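PDB 2PFE: alkaline serine protease from Thermobifida fusca, which probably cleaves internal peptide bonds in proteins as a serine endopeptidase of the S1 family, related to alpha-lytic protease, matured from a longer precursor. Local coordinates for residues A[53-58]-A[120-125]; A[109-114]-A[127-132]; A[87-92]-A[147-152]. All coordinates share one frame; numbering follows the deposited sequence. Where two conformers were deposited one is given.

Contact 1 of 3, residues A[53-58]-A[120-125]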
loop_
_atom_site.group_PDB
_atom_site.type_symbol
_atom_site.label_atom_id
_atom_site.label_comp_id
_atom_site.label_asym_id
_atom_site.label_seq_id
_atom_site.Cartn_x
_atom_site.Cartn_y
_atom_site.Cartn_z
ATOM N N SER A 53 3.475 -11.148 6.201
ATOM C CA SER A 53 4.490 -10.215 5.737
ATOM C C SER A 53 5.645 -10.980 5.089
ATOM O O SER A 53 6.240 -11.872 5.699
ATOM C CB SER A 53 5.008 -9.337 6.880
ATOM O OG SER A 53 6.169 -8.629 6.492
ATOM N N TYR A 54 5.907 -10.642 3.834
ATOM C CA TYR A 54 7.050 -11.122 3.088
ATOM C C TYR A 54 7.917 -9.924 2.731
ATOM O O TYR A 54 7.558 -9.116 1.849
ATOM C CB TYR A 54 6.573 -11.824 1.812
ATOM C CG TYR A 54 7.585 -12.788 1.233
ATOM C CD1 TYR A 54 8.910 -12.418 1.068
ATOM C CD2 TYR A 54 7.199 -14.060 0.817
ATOM C CE1 TYR A 54 9.855 -13.313 0.531
ATOM C CE2 TYR A 54 8.124 -14.953 0.270
ATOM C CZ TYR A 54 9.443 -14.565 0.125
ATOM O OH TYR A 54 10.356 -15.462 -0.401
ATOM N N PHE A 55 9.042 -9.805 3.446
ATOM C CA PHE A 55 10.017 -8.733 3.256
ATOM C C PHE A 55 11.273 -9.135 3.991
ATOM O O PHE A 55 11.199 -9.515 5.145
ATOM C CB PHE A 55 9.551 -7.369 3.822
ATOM C CG PHE A 55 10.624 -6.307 3.740
ATOM C CD1 PHE A 55 10.870 -5.663 2.529
ATOM C CD2 PHE A 55 11.430 -6.000 4.840
ATOM C CE1 PHE A 55 11.887 -4.693 2.413
ATOM C CE2 PHE A 55 12.438 -5.039 4.737
ATOM C CZ PHE A 55 12.661 -4.373 3.528
ATOM N N PRO A 56 12.426 -9.023 3.336
ATOM C CA PRO A 56 12.701 -8.632 1.930
ATOM C C PRO A 56 12.367 -9.730 0.902
ATOM O O PRO A 56 11.559 -10.630 1.185
ATOM C CB PRO A 56 14.200 -8.336 1.948
ATOM C CG PRO A 56 14.753 -9.279 3.030
ATOM C CD PRO A 56 13.668 -9.296 4.091
ATOM N N GLY A 57 12.987 -9.671 -0.271
ATOM C CA GLY A 57 12.625 -10.561 -1.368
ATOM C C GLY A 57 11.426 -10.011 -2.113
ATOM O O GLY A 57 11.511 -9.673 -3.307
ATOM N N ARG A 58 10.293 -9.953 -1.414
ATOM C CA ARG A 58 9.138 -9.164 -1.856
ATOM C C ARG A 58 8.942 -8.029 -0.850
ATOM O O ARG A 58 9.774 -7.842 0.034
ATOM C CB ARG A 58 7.886 -10.037 -2.003
ATOM C CG ARG A 58 7.973 -11.198 -3.027
ATOM C CD ARG A 58 8.012 -10.689 -4.497
ATOM N NE ARG A 58 7.104 -11.430 -5.383
ATOM C CZ ARG A 58 6.109 -10.894 -6.107
ATOM N NH1 ARG A 58 5.870 -9.572 -6.127
ATOM N NH2 ARG A 58 5.356 -11.691 -6.849
ATOM N N TYR A 120 17.582 -2.606 -0.972
ATOM C CA TYR A 120 17.348 -1.913 0.298
ATOM C C TYR A 120 18.345 -2.365 1.390
ATOM O O TYR A 120 18.878 -3.482 1.355
ATOM C CB TYR A 120 15.926 -2.148 0.823
ATOM C CG TYR A 120 14.756 -1.658 -0.020
ATOM C CD1 TYR A 120 13.696 -2.529 -0.319
ATOM C CD2 TYR A 120 14.659 -0.334 -0.465
ATOM C CE1 TYR A 120 12.582 -2.103 -1.061
ATOM C CE2 TYR A 120 13.546 0.104 -1.203
ATOM C CZ TYR A 120 12.514 -0.794 -1.502
ATOM O OH TYR A 120 11.407 -0.388 -2.212
ATOM N N ALA A 121 18.565 -1.504 2.383
ATOM C CA ALA A 121 19.446 -1.823 3.512
ATOM C C ALA A 121 19.063 -3.109 4.269
ATOM O O ALA A 121 19.935 -3.790 4.782
ATOM C CB ALA A 121 19.535 -0.636 4.486
ATOM N N GLU A 122 17.768 -3.438 4.316
ATOM C CA GLU A 122 17.279 -4.657 5.001
ATOM C C GLU A 122 17.394 -5.909 4.133
ATOM O O GLU A 122 17.252 -7.040 4.613
ATOM C CB GLU A 122 15.818 -4.493 5.430
ATOM C CG GLU A 122 15.596 -3.491 6.534
ATOM C CD GLU A 122 15.530 -2.072 6.021
ATOM O OE1 GLU A 122 15.395 -1.873 4.788
ATOM O OE2 GLU A 122 15.604 -1.147 6.856
ATOM N N GLY A 123 17.652 -5.692 2.851
ATOM C CA GLY A 123 17.797 -6.772 1.911
ATOM C C GLY A 123 17.151 -6.401 0.596
ATOM O O GLY A 123 16.407 -5.425 0.494
ATOM N N THR A 124 17.438 -7.220 -0.395
ATOM C CA THR A 124 17.054 -6.977 -1.768
ATOM C C THR A 124 15.582 -7.355 -1.969
ATOM O O THR A 124 15.098 -8.389 -1.465
ATOM C CB THR A 124 18.007 -7.727 -2.696
ATOM O OG1 THR A 124 19.325 -7.185 -2.510
ATOM C CG2 THR A 124 17.591 -7.571 -4.147
ATOM N N VAL A 125 14.882 -6.497 -2.690
ATOM C CA VAL A 125 13.486 -6.750 -3.039
ATOM C C VAL A 125 13.353 -6.745 -4.560
ATOM O O VAL A 125 13.887 -5.858 -5.238
ATOM C CB VAL A 125 12.530 -5.701 -2.425
ATOM C CG1 VAL A 125 11.111 -5.914 -2.931
ATOM C CG2 VAL A 125 12.540 -5.818 -0.916
#
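F55 reaches across to Y120, E122 and V125, while P56 and G57 meet the backbone of G123 to V125. The tight part combines apolar packing round F55 with one backbone bond. With CG anti to the backbone N (chi1 174°), the F55 ring extends between V125, Y120 and E122. Its CE1 lies 3.6 Å from CG2 of V125. The same CE1 is 3.9 Å from CD1 of Y120, which sits at the edge of the F55 ring near its plane. The F55 and Y120 side chains cross at about a right angle. CB of E122 rests 3.5 Å from CE2 of F55. A cis peptide bond precedes P56, and CB of P56 sits over the centre of one F55 face. CB of P56 also packs 3.5 Å from O of T124. A CB on G123 would clash with CG of P56, so the close fit depends on this glycine. N of G57 donates to O of T124 at 2.7 Å. At the backbone angles of G57 a side chain would collide with the carbonyl O of P56.

The looser side is the exposed turn at E122, which makes only apolar contact across. Its chain bends at chi2, and OE1 stays beside CZ of F55. An alanine in place of F55 would probably open a gap beside CG2 of V125 and leave Y120 without its packing partner here.

The end of strand 48-54, from one sheet of the two-barrel fold, thus meets the hairpin of strands 116-120 and 123-126 from the other half. F55 lies beside the predicted charge-relay residues H35 and D59. Y120 OH is bonded to S155 OG, and its ring touches F168 of strand 164-171. Y54, just before the contact, meets Y178 of helix 172-179 edge-to-face.

Contact 2 of 3, residues A[109-114]-A[127-132]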
loop_
_atom_site.group_PDB
_atom_site.type_symbol
_atom_site.label_atom_id
_atom_site.label_comp_id
_atom_site.label_asym_id
_atom_site.label_seq_id
_atom_site.Cartn_x
_atom_site.Cartn_y
_atom_site.Cartn_z
ATOM N N GLY A 109 2.121 10.284 -10.918
ATOM C CA GLY A 109 3.253 10.142 -11.789
ATOM C C GLY A 109 2.942 9.139 -12.863
ATOM O O GLY A 109 1.791 8.914 -13.203
ATOM N N THR A 110 4.003 8.547 -13.413
ATOM C CA THR A 110 3.907 7.613 -14.541
ATOM C C THR A 110 4.605 6.312 -14.148
ATOM O O THR A 110 5.659 6.340 -13.489
ATOM C CB THR A 110 4.557 8.230 -15.828
ATOM O OG1 THR A 110 3.807 9.402 -16.195
ATOM C CG2 THR A 110 4.520 7.275 -16.998
ATOM N N ILE A 111 4.051 5.175 -14.578
ATOM C CA ILE A 111 4.677 3.872 -14.395
ATOM C C ILE A 111 5.797 3.764 -15.434
ATOM O O ILE A 111 5.543 3.859 -16.639
ATOM C CB ILE A 111 3.651 2.740 -14.608
ATOM C CG1 ILE A 111 2.594 2.782 -13.495
ATOM C CG2 ILE A 111 4.374 1.380 -14.661
ATOM C CD1 ILE A 111 1.433 1.781 -13.636
ATOM N N GLN A 112 7.034 3.593 -14.974
ATOM C CA GLN A 112 8.183 3.599 -15.877
ATOM C C GLN A 112 8.697 2.227 -16.257
ATOM O O GLN A 112 9.085 1.995 -17.409
ATOM C CB GLN A 112 9.358 4.353 -15.247
ATOM C CG GLN A 112 9.137 5.847 -15.106
ATOM C CD GLN A 112 10.462 6.583 -14.952
ATOM O OE1 GLN A 112 11.356 6.125 -14.230
ATOM N NE2 GLN A 112 10.612 7.708 -15.650
ATOM N N SER A 113 8.761 1.338 -15.279
ATOM C CA SER A 113 9.361 0.023 -15.489
ATOM C C SER A 113 8.915 -0.957 -14.426
ATOM O O SER A 113 8.880 -0.624 -13.251
ATOM C CB SER A 113 10.886 0.124 -15.493
ATOM O OG SER A 113 11.378 0.441 -14.213
ATOM N N LYS A 114 8.597 -2.179 -14.847
ATOM C CA LYS A 114 8.112 -3.211 -13.951
ATOM C C LYS A 114 9.204 -4.232 -13.652
ATOM O O LYS A 114 10.252 -4.279 -14.300
ATOM C CB LYS A 114 6.879 -3.908 -14.547
ATOM C CG LYS A 114 5.695 -2.977 -14.741
ATOM C CD LYS A 114 4.526 -3.717 -15.323
ATOM C CE LYS A 114 3.318 -2.782 -15.466
ATOM N NZ LYS A 114 2.137 -3.394 -16.151
ATOM N N GLY A 127 10.706 -7.592 -8.223
ATOM C CA GLY A 127 9.316 -7.522 -8.691
ATOM C C GLY A 127 8.616 -6.177 -8.533
ATOM O O GLY A 127 7.403 -6.101 -8.657
ATOM N N LEU A 128 9.374 -5.116 -8.253
ATOM C CA LEU A 128 8.787 -3.804 -7.986
ATOM C C LEU A 128 8.536 -3.005 -9.250
ATOM O O LEU A 128 9.226 -3.137 -10.250
ATOM C CB LEU A 128 9.692 -3.003 -7.072
ATOM C CG LEU A 128 9.936 -3.587 -5.678
ATOM C CD1 LEU A 128 10.942 -2.736 -4.913
ATOM C CD2 LEU A 128 8.643 -3.767 -4.918
ATOM N N THR A 129 7.556 -2.115 -9.168
ATOM C CA THR A 129 7.274 -1.207 -10.271
ATOM C C THR A 129 7.775 0.186 -9.930
ATOM O O THR A 129 7.389 0.730 -8.900
ATOM C CB THR A 129 5.760 -1.167 -10.549
ATOM O OG1 THR A 129 5.335 -2.482 -10.929
ATOM C CG2 THR A 129 5.427 -0.177 -11.677
ATOM N N ARG A 130 8.648 0.721 -10.779
ATOM C CA ARG A 130 9.217 2.059 -10.615
ATOM C C ARG A 130 8.280 3.095 -11.227
ATOM O O ARG A 130 7.758 2.894 -12.338
ATOM C CB ARG A 130 10.614 2.130 -11.263
ATOM C CG ARG A 130 11.258 3.455 -11.081
ATOM C CD ARG A 130 12.639 3.470 -11.695
ATOM N NE ARG A 130 12.605 3.796 -13.128
ATOM C CZ ARG A 130 13.159 3.067 -14.098
ATOM N NH1 ARG A 130 13.800 1.933 -13.836
ATOM N NH2 ARG A 130 13.077 3.476 -15.352
ATOM N N THR A 131 8.054 4.189 -10.503
ATOM C CA THR A 131 7.264 5.307 -11.012
ATOM C C THR A 131 7.968 6.632 -10.768
ATOM O O THR A 131 8.879 6.726 -9.948
ATOM C CB THR A 131 5.859 5.407 -10.352
ATOM O OG1 THR A 131 5.942 6.140 -9.120
ATOM C CG2 THR A 131 5.245 4.017 -10.081
ATOM N N THR A 132 7.478 7.668 -11.440
ATOM C CA THR A 132 7.973 9.010 -11.227
ATOM C C THR A 132 7.264 9.784 -10.112
ATOM O O THR A 132 7.594 10.952 -9.915
ATOM C CB THR A 132 7.818 9.847 -12.490
ATOM O OG1 THR A 132 6.418 9.935 -12.818
ATOM C CG2 THR A 132 8.652 9.270 -13.665
HETATM O O HOH W 1 11.159 6.479 -11.806
#
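R130 reaches Q112 with CG anti to its backbone N (chi1 -178°) and then bends at chi3 (86°). Q112 extends beyond CG to meet it. The bend turns the guanidinium edge to the amide oxygen. NE of R130 donates to OE1 of Q112 at 2.9 Å, almost straight, with OE1 in the guanidinium plane. NH2 adds a weak second bond to the same oxygen. The two flat groups stand nearly perpendicular. S113 lies over one face of the guanidinium, but it was modelled in two conformers and the position of its OG is doubtful.

Strands 105-113 and 128-131 are antiparallel neighbours in the six-stranded barrel, and a classic beta bulge interrupts their pairing. Q112 and S113 both face R130. N of Q112 is bonded to O of R130 at 2.8 Å, and N of S113 makes a weak bond to that oxygen. N of R130 returns a bond to O of S113 at 2.8 Å. Beyond the bulge T132 bonds with its side chain: OG1 accepts from N of T110 at 2.8 Å, while N of T132 donates to O of T110. G109 leaves room for this hydroxyl, since a CB there would clash with it. On the face of I111 and T131, CG2 of I111 also meets CG2 of T129 at 3.5 Å.

A water lies very close to OE1 of Q112 and bonds weakly to O of T131. NH1 of R130 binds a glycerol, probably from the crystallisation liquor. The partner of R130 in this contact is a neutral amide, so the bond is charge-dipole in kind. The charge would probably be stabilised by polar neighbours rather than by a carboxylate of these segments.

Contact 3 of 3, residues A[87-92]-A[147-152]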
loop_
_atom_site.group_PDB
_atom_site.type_symbol
_atom_site.label_atom_id
_atom_site.label_comp_id
_atom_site.label_asym_id
_atom_site.label_seq_id
_atom_site.Cartn_x
_atom_site.Cartn_y
_atom_site.Cartn_z
ATOM N N GLY A 87 -11.680 -2.619 -8.636
ATOM C CA GLY A 87 -10.985 -3.804 -9.123
ATOM C C GLY A 87 -9.482 -3.600 -9.051
ATOM O O GLY A 87 -9.014 -2.588 -8.502
ATOM N N SER A 88 -8.726 -4.555 -9.597
ATOM C CA SER A 88 -7.265 -4.479 -9.616
ATOM C C SER A 88 -6.698 -4.848 -10.992
ATOM O O SER A 88 -5.677 -5.543 -11.105
ATOM C CB SER A 88 -6.656 -5.355 -8.521
ATOM O OG SER A 88 -7.025 -6.712 -8.701
ATOM N N GLN A 89 -7.353 -4.343 -12.033
ATOM C CA GLN A 89 -6.851 -4.500 -13.397
ATOM C C GLN A 89 -5.533 -3.736 -13.535
ATOM O O GLN A 89 -5.490 -2.509 -13.371
ATOM C CB GLN A 89 -7.873 -3.986 -14.411
ATOM C CG GLN A 89 -7.373 -4.005 -15.847
ATOM C CD GLN A 89 -8.286 -3.242 -16.797
ATOM O OE1 GLN A 89 -8.865 -3.824 -17.713
ATOM N NE2 GLN A 89 -8.422 -1.934 -16.580
ATOM N N GLU A 90 -4.476 -4.482 -13.848
ATOM C CA GLU A 90 -3.107 -3.960 -13.930
ATOM C C GLU A 90 -2.969 -2.962 -15.074
ATOM O O GLU A 90 -3.379 -3.226 -16.195
ATOM C CB GLU A 90 -2.115 -5.115 -14.087
ATOM C CG GLU A 90 -0.649 -4.722 -14.058
ATOM C CD GLU A 90 0.257 -5.893 -14.385
ATOM O OE1 GLU A 90 -0.206 -7.058 -14.305
ATOM O OE2 GLU A 90 1.419 -5.648 -14.757
ATOM N N ALA A 91 -2.410 -1.802 -14.759
ATOM C CA ALA A 91 -2.132 -0.782 -15.751
ATOM C C ALA A 91 -0.854 -1.122 -16.506
ATOM O O ALA A 91 0.030 -1.784 -15.974
ATOM C CB ALA A 91 -1.975 0.556 -15.066
ATOM N N ALA A 92 -0.760 -0.648 -17.744
ATOM C CA ALA A 92 0.410 -0.844 -18.575
ATOM C C ALA A 92 1.563 0.073 -18.197
ATOM O O ALA A 92 1.367 1.158 -17.622
ATOM C CB ALA A 92 0.049 -0.635 -20.027
ATOM N N GLY A 147 -6.979 5.285 -12.241
ATOM C CA GLY A 147 -8.445 5.428 -12.196
ATOM C C GLY A 147 -8.993 4.738 -10.958
ATOM O O GLY A 147 -8.540 5.006 -9.843
ATOM N N SER A 148 -9.943 3.822 -11.151
ATOM C CA SER A 148 -10.508 3.055 -10.032
ATOM C C SER A 148 -9.853 1.668 -9.827
ATOM O O SER A 148 -10.336 0.835 -9.041
ATOM C CB SER A 148 -12.008 2.897 -10.237
ATOM O OG SER A 148 -12.226 2.151 -11.416
ATOM N N GLN A 149 -8.739 1.430 -10.514
ATOM C CA GLN A 149 -8.077 0.124 -10.477
ATOM C C GLN A 149 -6.837 0.114 -9.581
ATOM O O GLN A 149 -5.862 0.850 -9.822
ATOM C CB GLN A 149 -7.715 -0.351 -11.893
ATOM C CG GLN A 149 -8.938 -0.446 -12.837
ATOM C CD GLN A 149 -9.956 -1.515 -12.435
ATOM O OE1 GLN A 149 -9.612 -2.539 -11.854
ATOM N NE2 GLN A 149 -11.224 -1.275 -12.766
ATOM N N ALA A 150 -6.886 -0.722 -8.537
ATOM C CA ALA A 150 -5.778 -0.907 -7.601
ATOM C C ALA A 150 -4.551 -1.435 -8.338
ATOM O O ALA A 150 -4.659 -2.371 -9.139
ATOM C CB ALA A 150 -6.189 -1.891 -6.505
ATOM N N GLN A 151 -3.392 -0.837 -8.061
ATOM C CA GLN A 151 -2.112 -1.199 -8.694
ATOM C C GLN A 151 -1.092 -1.814 -7.756
ATOM O O GLN A 151 -0.347 -2.698 -8.190
ATOM C CB GLN A 151 -1.463 0.017 -9.383
ATOM C CG GLN A 151 -2.322 0.629 -10.493
ATOM C CD GLN A 151 -2.720 -0.373 -11.549
ATOM O OE1 GLN A 151 -1.861 -1.073 -12.077
ATOM N NE2 GLN A 151 -4.024 -0.460 -11.861
ATOM N N GLY A 152 -1.017 -1.326 -6.509
ATOM C CA GLY A 152 0.070 -1.732 -5.634
ATOM C C GLY A 152 0.056 -0.979 -4.337
ATOM O O GLY A 152 -0.850 -0.177 -4.098
HETATM O O HOH W 2 -3.203 -4.359 -10.625
#
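The side-chain amide of Q151 lies between the backbones of Q89 and A91 and is held at its edges. NE2 uses its two N-H bonds separately, both close to the amide plane. One goes to O of Q89 at 2.9 Å, the other to O of Q149, two residues earlier in the same segment, at 3.0 Å. In the second bond NE2 stands above the Q149 carbonyl plane, not on a lone pair. OE1 of Q151 accepts from N of A91 at 2.8 Å, a nearly straight bond. A bend at chi2 (-55°) folds the chain to reach these groups.

This pins the irregular loop that leads into strand 96-101, the first strand of the six-stranded antiparallel barrel, against strand 149-157 of the same barrel. The fold is the two-barrel one of chymotrypsin-like proteases.

Q149 is bent at chi2 too. Its OE1 accepts from N of Q89 at 2.9 Å. OE1 also lies close to the carbonyl C of G87, and a CB on that glycine would clash with it. N of A150 donates to O of G87 at 2.8 Å. A water bridges O of S88 and O of A150. OG of S88 is bonded to N173 of helix 172-179.

How the contacts relate
The chain is the mature protease domain. Contacts 1 and 2 follow one another through the hairpin of strands 116-120 and 123-126. They touch where OH of Y120 packs 3.6 Å from CD1 of L128. Contact 2 is nested inside the loop that contact 3 closes. NZ of K114 joins them by a salt bridge to OE2 of E90 at 2.7 Å, and probably a hydrogen bond to O of A91. Contact 1 lies nearest the predicted charge relay: the F55 side chain is about 4 Å from those of H35 and D59. The Y120 side chain is about 6 Å from the bound sulfonyl fluoride inhibitor. Contact 3 sits away from these sites, about 23 Å from contact 1 between centres.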